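Local coordinates for hypothetical protein (Catenulispora acidiphila, PDB 4H3U) that is of unknown function but has a ketosteroid isomerase-like fold of the SnoaL-like family and may take part in trimethylamine metabolism, at residues 34-39 against 85-89; 118-123 against 134-139. One frame throughout, in Å; residues are numbered along the deposited sequence.

In the fold
Contact 1 closes along the chain before contact 2 opens. Their centres lie about 12 Å apart, and both reach one mixed, largely antiparallel sheet. In contact 1, helix 29-39 packs on strand 82-95, an outermost strand of that sheet within the chain; contact 2 joins strands 116-127 and 130-138, a hairpin farther in, with strand 98-109 lying between the two sites. Trp34 connects them: its NE1 gives a weak hydrogen bond to Asp134 OD2 at 2.9 Å, and its CZ2 sits 3.4 Å from Thr122 OG1. Through Trp34, helix 29-39 reaches from the edge strand to the hairpin, on the face bearing Val87, Met120 and Thr122, consistent with the cone-like alpha+beta fold of ketosteroid isomerase relatives.

Contact 1: residues 34-39 against 85-89; sequences WAAAWT and VHVTI. With CD (cadmium ion), chain E.
Val85 meets Trp38 at the end of helix 34-39: CG1 packs 3.5 Å from Trp38 O, a carbonyl whose hydrogen bond is with Lys75 NZ, and approaches the Trp38 ring obliquely. At His86 only the base of the side chain joins in, with CB near Thr39 CG2. Its CG stands between the backbone N and the carbonyl carbon (chi1 61°), leading the ring away from the helix, where NE2 binds a cadmium ion at 2.3 Å, with three waters and two further ligand atoms from elsewhere in the structure; ND1 is held by Asn84 O. Val87 is central. Its N-H points almost straight at Thr39 OG1 (3.0 Å, 175°), while CG1 approaches Trp34 CZ3 to 3.5 Å and CG2 rests 3.7 Å from Trp38 CB. Finally, Ile89 CD1 reaches the edge of the Trp34 ring and lies 3.8 Å from Ala35 CB. The axes of segments 34-39 and 85-89 run nearly antiparallel (161°) and approach to 6.6 Å. Thr39 OG1 also donates to Ala35 O at 2.9 Å. Since His86 and Thr88 bond to strand 98-109, Val87 N faces away from that neighbour, and the threonine hydroxyl supplies the acceptor that another strand might otherwise have provided.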
ATOM      1  N   TRP A  34      14.881  -8.739   5.318  1.00  8.15           N
ATOM      2  CA  TRP A  34      14.329  -8.120   4.099  1.00  8.11           C
ATOM      3  C   TRP A  34      14.815  -6.668   3.966  1.00  7.79           C
ATOM      4  O   TRP A  34      15.256  -6.255   2.894  1.00  7.93           O
ATOM      5  CB  TRP A  34      12.809  -8.258   4.157  1.00  8.32           C
ATOM      6  CG  TRP A  34      12.027  -7.484   3.134  1.00  7.82           C
ATOM      7  CD1 TRP A  34      11.580  -7.933   1.913  1.00  8.19           C
ATOM      8  CD2 TRP A  34      11.494  -6.150   3.282  1.00  7.61           C
ATOM      9  NE1 TRP A  34      10.855  -6.945   1.289  1.00  8.77           N
ATOM     10  CE2 TRP A  34      10.746  -5.870   2.127  1.00  8.05           C
ATOM     11  CE3 TRP A  34      11.516  -5.209   4.303  1.00  8.24           C
ATOM     12  CZ2 TRP A  34      10.062  -4.686   1.967  1.00  8.97           C
ATOM     13  CZ3 TRP A  34      10.821  -4.033   4.145  1.00  9.24           C
ATOM     14  CH2 TRP A  34      10.108  -3.780   2.982  1.00  9.84           C
ATOM     15  N   ALA A  35      14.740  -5.923   5.066  1.00  7.52           N
ATOM     16  CA  ALA A  35      15.211  -4.530   5.038  1.00  8.29           C
ATOM     17  C   ALA A  35      16.705  -4.430   4.773  1.00  8.46           C
ATOM     18  O   ALA A  35      17.150  -3.562   3.999  1.00  8.91           O
ATOM     19  CB  ALA A  35      14.843  -3.791   6.299  1.00  9.65           C
ATOM     20  N   ALA A  36      17.479  -5.333   5.381  1.00  8.85           N
ATOM     21  CA  ALA A  36      18.921  -5.329   5.193  1.00  8.58           C
ATOM     22  C   ALA A  36      19.260  -5.691   3.733  1.00  7.81           C
ATOM     23  O   ALA A  36      20.208  -5.148   3.152  1.00  9.16           O
ATOM     24  CB  ALA A  36      19.600  -6.275   6.157  1.00  9.76           C
ATOM     25  N   ALA A  37      18.499  -6.600   3.139  1.00  8.00           N
ATOM     26  CA  ALA A  37      18.714  -6.997   1.750  1.00  7.60           C
ATOM     27  C   ALA A  37      18.418  -5.820   0.815  1.00  7.66           C
ATOM     28  O   ALA A  37      19.184  -5.496  -0.085  1.00  8.50           O
ATOM     29  CB  ALA A  37      17.857  -8.204   1.413  1.00  8.76           C
ATOM     30  N   TRP A  38      17.326  -5.112   1.066  1.00  7.64           N
ATOM     31  CA  TRP A  38      17.010  -3.947   0.231  1.00  8.06           C
ATOM     32  C   TRP A  38      18.008  -2.795   0.413  1.00  7.69           C
ATOM     33  O   TRP A  38      18.277  -2.068  -0.545  1.00  9.04           O
ATOM     34  CB  TRP A  38      15.593  -3.434   0.556  1.00  8.37           C
ATOM     35  CG  TRP A  38      14.557  -4.042  -0.309  1.00  7.86           C
ATOM     36  CD1 TRP A  38      13.529  -4.876   0.034  1.00  7.98           C
ATOM     37  CD2 TRP A  38      14.477  -3.869  -1.728  1.00  7.79           C
ATOM     38  NE1 TRP A  38      12.808  -5.234  -1.086  1.00  8.21           N
ATOM     39  CE2 TRP A  38      13.374  -4.623  -2.177  1.00  8.14           C
ATOM     40  CE3 TRP A  38      15.241  -3.172  -2.678  1.00  8.85           C
ATOM     41  CZ2 TRP A  38      13.040  -4.712  -3.530  1.00  8.32           C
ATOM     42  CZ3 TRP A  38      14.882  -3.243  -4.007  1.00  8.71           C
ATOM     43  CH2 TRP A  38      13.813  -4.000  -4.414  1.00  9.13           C
ATOM     44  N   THR A  39      18.553  -2.641   1.627  1.00  8.69           N
ATOM     45  CA  THR A  39      19.458  -1.534   1.938  1.00  8.70           C
ATOM     46  C   THR A  39      20.890  -1.807   1.505  1.00  9.09           C
ATOM     47  O   THR A  39      21.647  -0.879   1.246  1.00 10.68           O
ATOM     48  CB  THR A  39      19.343  -1.213   3.424  1.00  9.73           C
ATOM     49  OG1 THR A  39      17.986  -0.845   3.694  1.00  9.86           O
ATOM     50  CG2 THR A  39      20.308  -0.117   3.860  1.00 12.02           C
ATOM     51  N   VAL A  85      19.374   3.195  -2.433  1.00  8.34           N
ATOM     52  CA  VAL A  85      18.128   2.592  -1.989  1.00  8.82           C
ATOM     53  C   VAL A  85      18.280   2.158  -0.524  1.00  9.38           C
ATOM     54  O   VAL A  85      19.284   1.518  -0.157  1.00  9.92           O
ATOM     55  CB  VAL A  85      17.768   1.357  -2.822  1.00 10.07           C
ATOM     56  CG1 VAL A  85      16.656   0.543  -2.162  1.00 11.40           C
ATOM     57  CG2 VAL A  85      17.365   1.766  -4.210  1.00 10.42           C
ATOM     58  N   HIS A  86      17.341   2.568   0.306  1.00  9.09           N
ATOM     59  CA  HIS A  86      17.372   2.185   1.699  1.00 10.07           C
ATOM     60  C   HIS A  86      15.956   2.055   2.206  1.00  9.97           C
ATOM     61  O   HIS A  86      15.081   2.840   1.864  1.00 11.53           O
ATOM     62  CB  HIS A  86      18.249   3.123   2.547  1.00 14.32           C
ATOM     63  CG  HIS A  86      17.823   4.551   2.582  1.00 12.95           C
ATOM     64  ND1 HIS A  86      17.943   5.404   1.509  1.00 12.62           N
ATOM     65  CD2 HIS A  86      17.387   5.313   3.614  1.00 14.69           C
ATOM     66  CE1 HIS A  86      17.507   6.608   1.860  1.00 13.85           C
ATOM     67  NE2 HIS A  86      17.187   6.581   3.141  1.00 15.32           N
ATOM     68  N   VAL A  87      15.762   1.016   3.007  1.00  9.56           N
ATOM     69  CA  VAL A  87      14.467   0.680   3.576  1.00  9.49           C
ATOM     70  C   VAL A  87      14.620   0.528   5.081  1.00  9.87           C
ATOM     71  O   VAL A  87      15.445  -0.234   5.517  1.00 12.00           O
ATOM     72  CB  VAL A  87      13.918  -0.633   2.988  1.00 10.76           C
ATOM     73  CG1 VAL A  87      12.669  -1.068   3.707  1.00 13.42           C
ATOM     74  CG2 VAL A  87      13.665  -0.477   1.493  1.00 11.22           C
ATOM     75  N   THR A  88      13.875   1.348   5.836  1.00  9.80           N
ATOM     76  CA  THR A  88      13.929   1.313   7.290  1.00 10.24           C
ATOM     77  C   THR A  88      12.582   0.837   7.797  1.00  9.86           C
ATOM     78  O   THR A  88      11.540   1.144   7.248  1.00 11.70           O
ATOM     79  CB  THR A  88      14.273   2.687   7.876  1.00 11.98           C
ATOM     80  OG1 THR A  88      13.284   3.620   7.513  1.00 14.21           O
ATOM     81  CG2 THR A  88      15.581   3.172   7.357  1.00 15.12           C
ATOM     82  N   ILE A  89      12.590   0.055   8.867  1.00  9.98           N
ATOM     83  CA  ILE A  89      11.381  -0.469   9.449  1.00  9.31           C
ATOM     84  C   ILE A  89      10.809   0.477  10.493  1.00  9.20           C
ATOM     85  O   ILE A  89      11.493   0.813  11.469  1.00 11.87           O
ATOM     86  CB  ILE A  89      11.697  -1.824  10.103  1.00  9.93           C
ATOM     87  CG1 ILE A  89      12.315  -2.810   9.090  1.00 10.50           C
ATOM     88  CG2 ILE A  89      10.440  -2.425  10.737  1.00 10.79           C
ATOM     89  CD1 ILE A  89      11.467  -3.040   7.848  1.00 10.85           C
TER
HETATM   90 CD    CD E 203      16.560   8.262   4.548  1.00 22.44          CD
HETATM   91  O   HOH W   1      14.406   7.407   4.632  1.00 25.60           O
HETATM   92  O   HOH W   2      16.872   7.001   6.358  1.00 33.18           O
HETATM   93  O   HOH W   3      18.705   9.086   4.569  1.00 30.30           O

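Contact 2: residues 118-123 against 134-139; sequences VPMATL and DQDYYS. With CD (cadmium ion), chain D.
Tyr138 lies beside Val118 and Met120 across the strand pair. Its CB lies 3.5 Å from Pro119 O and 4.0 Å from Val118 CG2. A chi1 of 54° tucks CG back over its own backbone, and the ring runs alongside Met120, a selenomethionine. CD1 keeps to the Val118 side. Met120 has two conformers; in one of them SE lies 3.5 Å from Tyr138 CD2, with CE2 next nearest and the selenium 53° off the ring normal, so this oblique Met-aromatic contact is not its sole state. At the tip, OH bonds to Asp58 OD2. The backbone bonds establish antiparallel pairing: Ala121 and Tyr137 form a hydrogen-bonded pair, with Tyr137 N 2.9 Å from Ala121 O, and Leu123 with Gln135 repeats it. Strands 116-127 and 130-138, consecutive in the chain, thus make a beta hairpin in the sheet of this ketosteroid isomerase-like fold. Between those pairs, Thr122 faces Asp136 in a non-hydrogen-bonded pair, and the two side chains lie side by side on one face; Thr122 OG1 donates to Asp136 OD1 at 2.8 Å, arriving 56° out of the carboxylate plane. Asp136 OD2 is taken up by Tyr56 OH. On the other face, Tyr137 OH donates to Gln135 OE1 at 2.8 Å. Tyr137 packs on Tyr137 of the second subunit, whose Tyr138 O shares a cadmium ion with Tyr138 O here, the latter at 2.4 Å.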
ATOM      1  N   VAL A 118       9.468   7.764   1.194  1.00  8.23           N
ATOM      2  CA  VAL A 118       8.029   7.626   1.335  1.00  8.14           C
ATOM      3  C   VAL A 118       7.701   6.458   2.258  1.00  8.17           C
ATOM      4  O   VAL A 118       8.435   5.460   2.315  1.00  8.94           O
ATOM      5  CB  VAL A 118       7.348   7.380  -0.026  1.00  8.68           C
ATOM      6  CG1 VAL A 118       7.474   8.601  -0.953  1.00 10.63           C
ATOM      7  CG2 VAL A 118       7.856   6.126  -0.752  1.00  9.63           C
ATOM      8  N   PRO A 119       6.533   6.508   2.910  1.00  8.46           N
ATOM      9  CA  PRO A 119       6.070   5.334   3.643  1.00  8.96           C
ATOM     10  C   PRO A 119       5.678   4.214   2.656  1.00  9.37           C
ATOM     11  O   PRO A 119       5.091   4.453   1.607  1.00  9.37           O
ATOM     12  CB  PRO A 119       4.850   5.843   4.417  1.00 10.05           C
ATOM     13  CG  PRO A 119       4.365   7.023   3.632  1.00 11.54           C
ATOM     14  CD  PRO A 119       5.597   7.637   3.032  1.00  9.50           C
HETATM   15  N   MSE A 120       5.898   2.982   3.065  0.50  8.83           N
HETATM   16  CA  MSE A 120       5.547   1.846   2.253  0.50  9.35           C
HETATM   17  C   MSE A 120       4.908   0.846   3.160  0.50  7.47           C
HETATM   18  O   MSE A 120       5.181   0.800   4.366  0.50  7.56           O
HETATM   19  CB  MSE A 120       6.807   1.294   1.571  0.50  9.83           C
HETATM   20  CG  MSE A 120       6.570   0.155   0.553  0.50 11.00           C
HETATM   21 SE   MSE A 120       8.198  -0.281  -0.502  0.50 11.72          SE
HETATM   22  CE  MSE A 120       9.257  -0.331   1.158  0.50  9.90           C
ATOM     23  N   ALA A 121       3.977   0.110   2.559  1.00  7.76           N
ATOM     24  CA  ALA A 121       3.324  -1.050   3.227  1.00  7.34           C
ATOM     25  C   ALA A 121       3.743  -2.274   2.437  1.00  6.63           C
ATOM     26  O   ALA A 121       3.495  -2.358   1.225  1.00  8.41           O
ATOM     27  CB  ALA A 121       1.802  -0.882   3.258  1.00  8.73           C
ATOM     28  N   THR A 122       4.330  -3.253   3.111  1.00  6.97           N
ATOM     29  CA  THR A 122       4.702  -4.507   2.502  1.00  7.45           C
ATOM     30  C   THR A 122       4.011  -5.654   3.227  1.00  7.40           C
ATOM     31  O   THR A 122       4.011  -5.755   4.458  1.00  8.12           O
ATOM     32  CB  THR A 122       6.225  -4.699   2.513  1.00  8.24           C
ATOM     33  OG1 THR A 122       6.808  -3.718   1.640  1.00  8.58           O
ATOM     34  CG2 THR A 122       6.659  -6.106   2.109  1.00  8.60           C
ATOM     35  N   LEU A 123       3.363  -6.484   2.432  1.00  7.18           N
ATOM     36  CA  LEU A 123       2.633  -7.663   2.944  1.00  7.37           C
ATOM     37  C   LEU A 123       3.419  -8.887   2.543  1.00  7.27           C
ATOM     38  O   LEU A 123       3.583  -9.164   1.337  1.00  8.18           O
ATOM     39  CB  LEU A 123       1.238  -7.721   2.339  1.00  7.72           C
ATOM     40  CG  LEU A 123       0.400  -6.452   2.467  1.00 10.51           C
ATOM     41  CD1 LEU A 123      -1.012  -6.676   1.974  1.00 11.10           C
ATOM     42  CD2 LEU A 123       0.377  -5.852   3.851  1.00 13.16           C
ATOM     43  N   ASP A 134       5.539 -11.497  -1.546  1.00  7.51           N
ATOM     44  CA  ASP A 134       5.797 -10.133  -1.098  1.00  7.42           C
ATOM     45  C   ASP A 134       4.972  -9.212  -2.021  1.00  7.25           C
ATOM     46  O   ASP A 134       5.049  -9.339  -3.252  1.00  7.96           O
ATOM     47  CB  ASP A 134       7.293  -9.809  -1.241  1.00  7.27           C
ATOM     48  CG  ASP A 134       7.697  -8.406  -0.809  1.00  7.60           C
ATOM     49  OD1 ASP A 134       7.004  -7.457  -1.301  1.00  8.11           O
ATOM     50  OD2 ASP A 134       8.701  -8.260  -0.123  1.00  8.66           O
ATOM     51  N   GLN A 135       4.199  -8.318  -1.437  1.00  6.74           N
ATOM     52  CA  GLN A 135       3.548  -7.205  -2.143  1.00  6.96           C
ATOM     53  C   GLN A 135       4.027  -5.906  -1.497  1.00  7.32           C
ATOM     54  O   GLN A 135       3.887  -5.724  -0.299  1.00  8.03           O
ATOM     55  CB  GLN A 135       2.059  -7.278  -1.979  1.00  7.97           C
ATOM     56  CG  GLN A 135       1.417  -8.503  -2.568  1.00  9.27           C
ATOM     57  CD  GLN A 135      -0.057  -8.479  -2.292  1.00 10.13           C
ATOM     58  OE1 GLN A 135      -0.765  -7.572  -2.774  1.00 12.16           O
ATOM     59  NE2 GLN A 135      -0.517  -9.365  -1.436  1.00 12.37           N
ATOM     60  N   ASP A 136       4.494  -4.964  -2.344  1.00  7.01           N
ATOM     61  CA  ASP A 136       4.911  -3.634  -1.909  1.00  7.07           C
ATOM     62  C   ASP A 136       3.937  -2.583  -2.441  1.00  7.40           C
ATOM     63  O   ASP A 136       3.606  -2.602  -3.628  1.00  7.91           O
ATOM     64  CB  ASP A 136       6.306  -3.240  -2.384  1.00  7.40           C
ATOM     65  CG  ASP A 136       7.428  -4.116  -1.893  1.00  8.32           C
ATOM     66  OD1 ASP A 136       7.237  -4.877  -0.904  1.00  8.14           O
ATOM     67  OD2 ASP A 136       8.543  -3.993  -2.465  1.00  8.66           O
ATOM     68  N   TYR A 137       3.485  -1.696  -1.566  1.00  7.43           N
ATOM     69  CA  TYR A 137       2.614  -0.547  -1.882  1.00  7.56           C
ATOM     70  C   TYR A 137       3.237   0.732  -1.352  1.00  7.68           C
ATOM     71  O   TYR A 137       3.677   0.793  -0.226  1.00  8.74           O
ATOM     72  CB  TYR A 137       1.246  -0.716  -1.212  1.00  8.87           C
ATOM     73  CG  TYR A 137       0.421  -1.882  -1.579  1.00  8.36           C
ATOM     74  CD1 TYR A 137      -0.658  -1.738  -2.490  1.00  9.59           C
ATOM     75  CD2 TYR A 137       0.636  -3.162  -1.046  1.00  9.37           C
ATOM     76  CE1 TYR A 137      -1.489  -2.802  -2.779  1.00 10.57           C
ATOM     77  CE2 TYR A 137      -0.189  -4.217  -1.359  1.00  9.05           C
ATOM     78  CZ  TYR A 137      -1.244  -4.040  -2.270  1.00 10.16           C
ATOM     79  OH  TYR A 137      -2.081  -5.087  -2.613  1.00 13.09           O
ATOM     80  N   TYR A 138       3.208   1.806  -2.191  1.00  7.92           N
ATOM     81  CA  TYR A 138       3.723   3.105  -1.801  1.00  7.64           C
ATOM     82  C   TYR A 138       3.217   4.127  -2.795  1.00  7.10           C
ATOM     83  O   TYR A 138       2.761   3.766  -3.896  1.00  7.26           O
ATOM     84  CB  TYR A 138       5.249   3.169  -1.627  1.00  7.82           C
ATOM     85  CG  TYR A 138       6.065   2.695  -2.806  1.00  8.31           C
ATOM     86  CD1 TYR A 138       6.532   3.562  -3.785  1.00  8.72           C
ATOM     87  CD2 TYR A 138       6.312   1.338  -2.978  1.00 10.04           C
ATOM     88  CE1 TYR A 138       7.260   3.074  -4.862  1.00  9.38           C
ATOM     89  CE2 TYR A 138       7.042   0.846  -4.042  1.00 10.30           C
ATOM     90  CZ  TYR A 138       7.513   1.729  -5.003  1.00  9.37           C
ATOM     91  OH  TYR A 138       8.259   1.266  -6.068  1.00 10.95           O
ATOM     92  N   SER A 139       3.317   5.401  -2.467  1.00  7.57           N
ATOM     93  CA  SER A 139       2.827   6.451  -3.354  1.00  7.75           C
ATOM     94  C   SER A 139       3.814   6.826  -4.417  1.00  7.77           C
ATOM     95  O   SER A 139       4.767   7.575  -4.156  1.00  7.81           O
ATOM     96  CB  SER A 139       2.430   7.670  -2.545  1.00  7.91           C
ATOM     97  OG  SER A 139       2.080   8.755  -3.407  1.00  9.14           O
TER
HETATM   98 CD    CD D 202       0.396   3.401  -4.306  0.90  9.29          CD
HETATM   99  O   HOH W   4       3.913   6.319   0.062  1.00 13.13           O
HETATM  100  O   HOH W   5       1.741 -10.959   0.103  1.00 13.79           O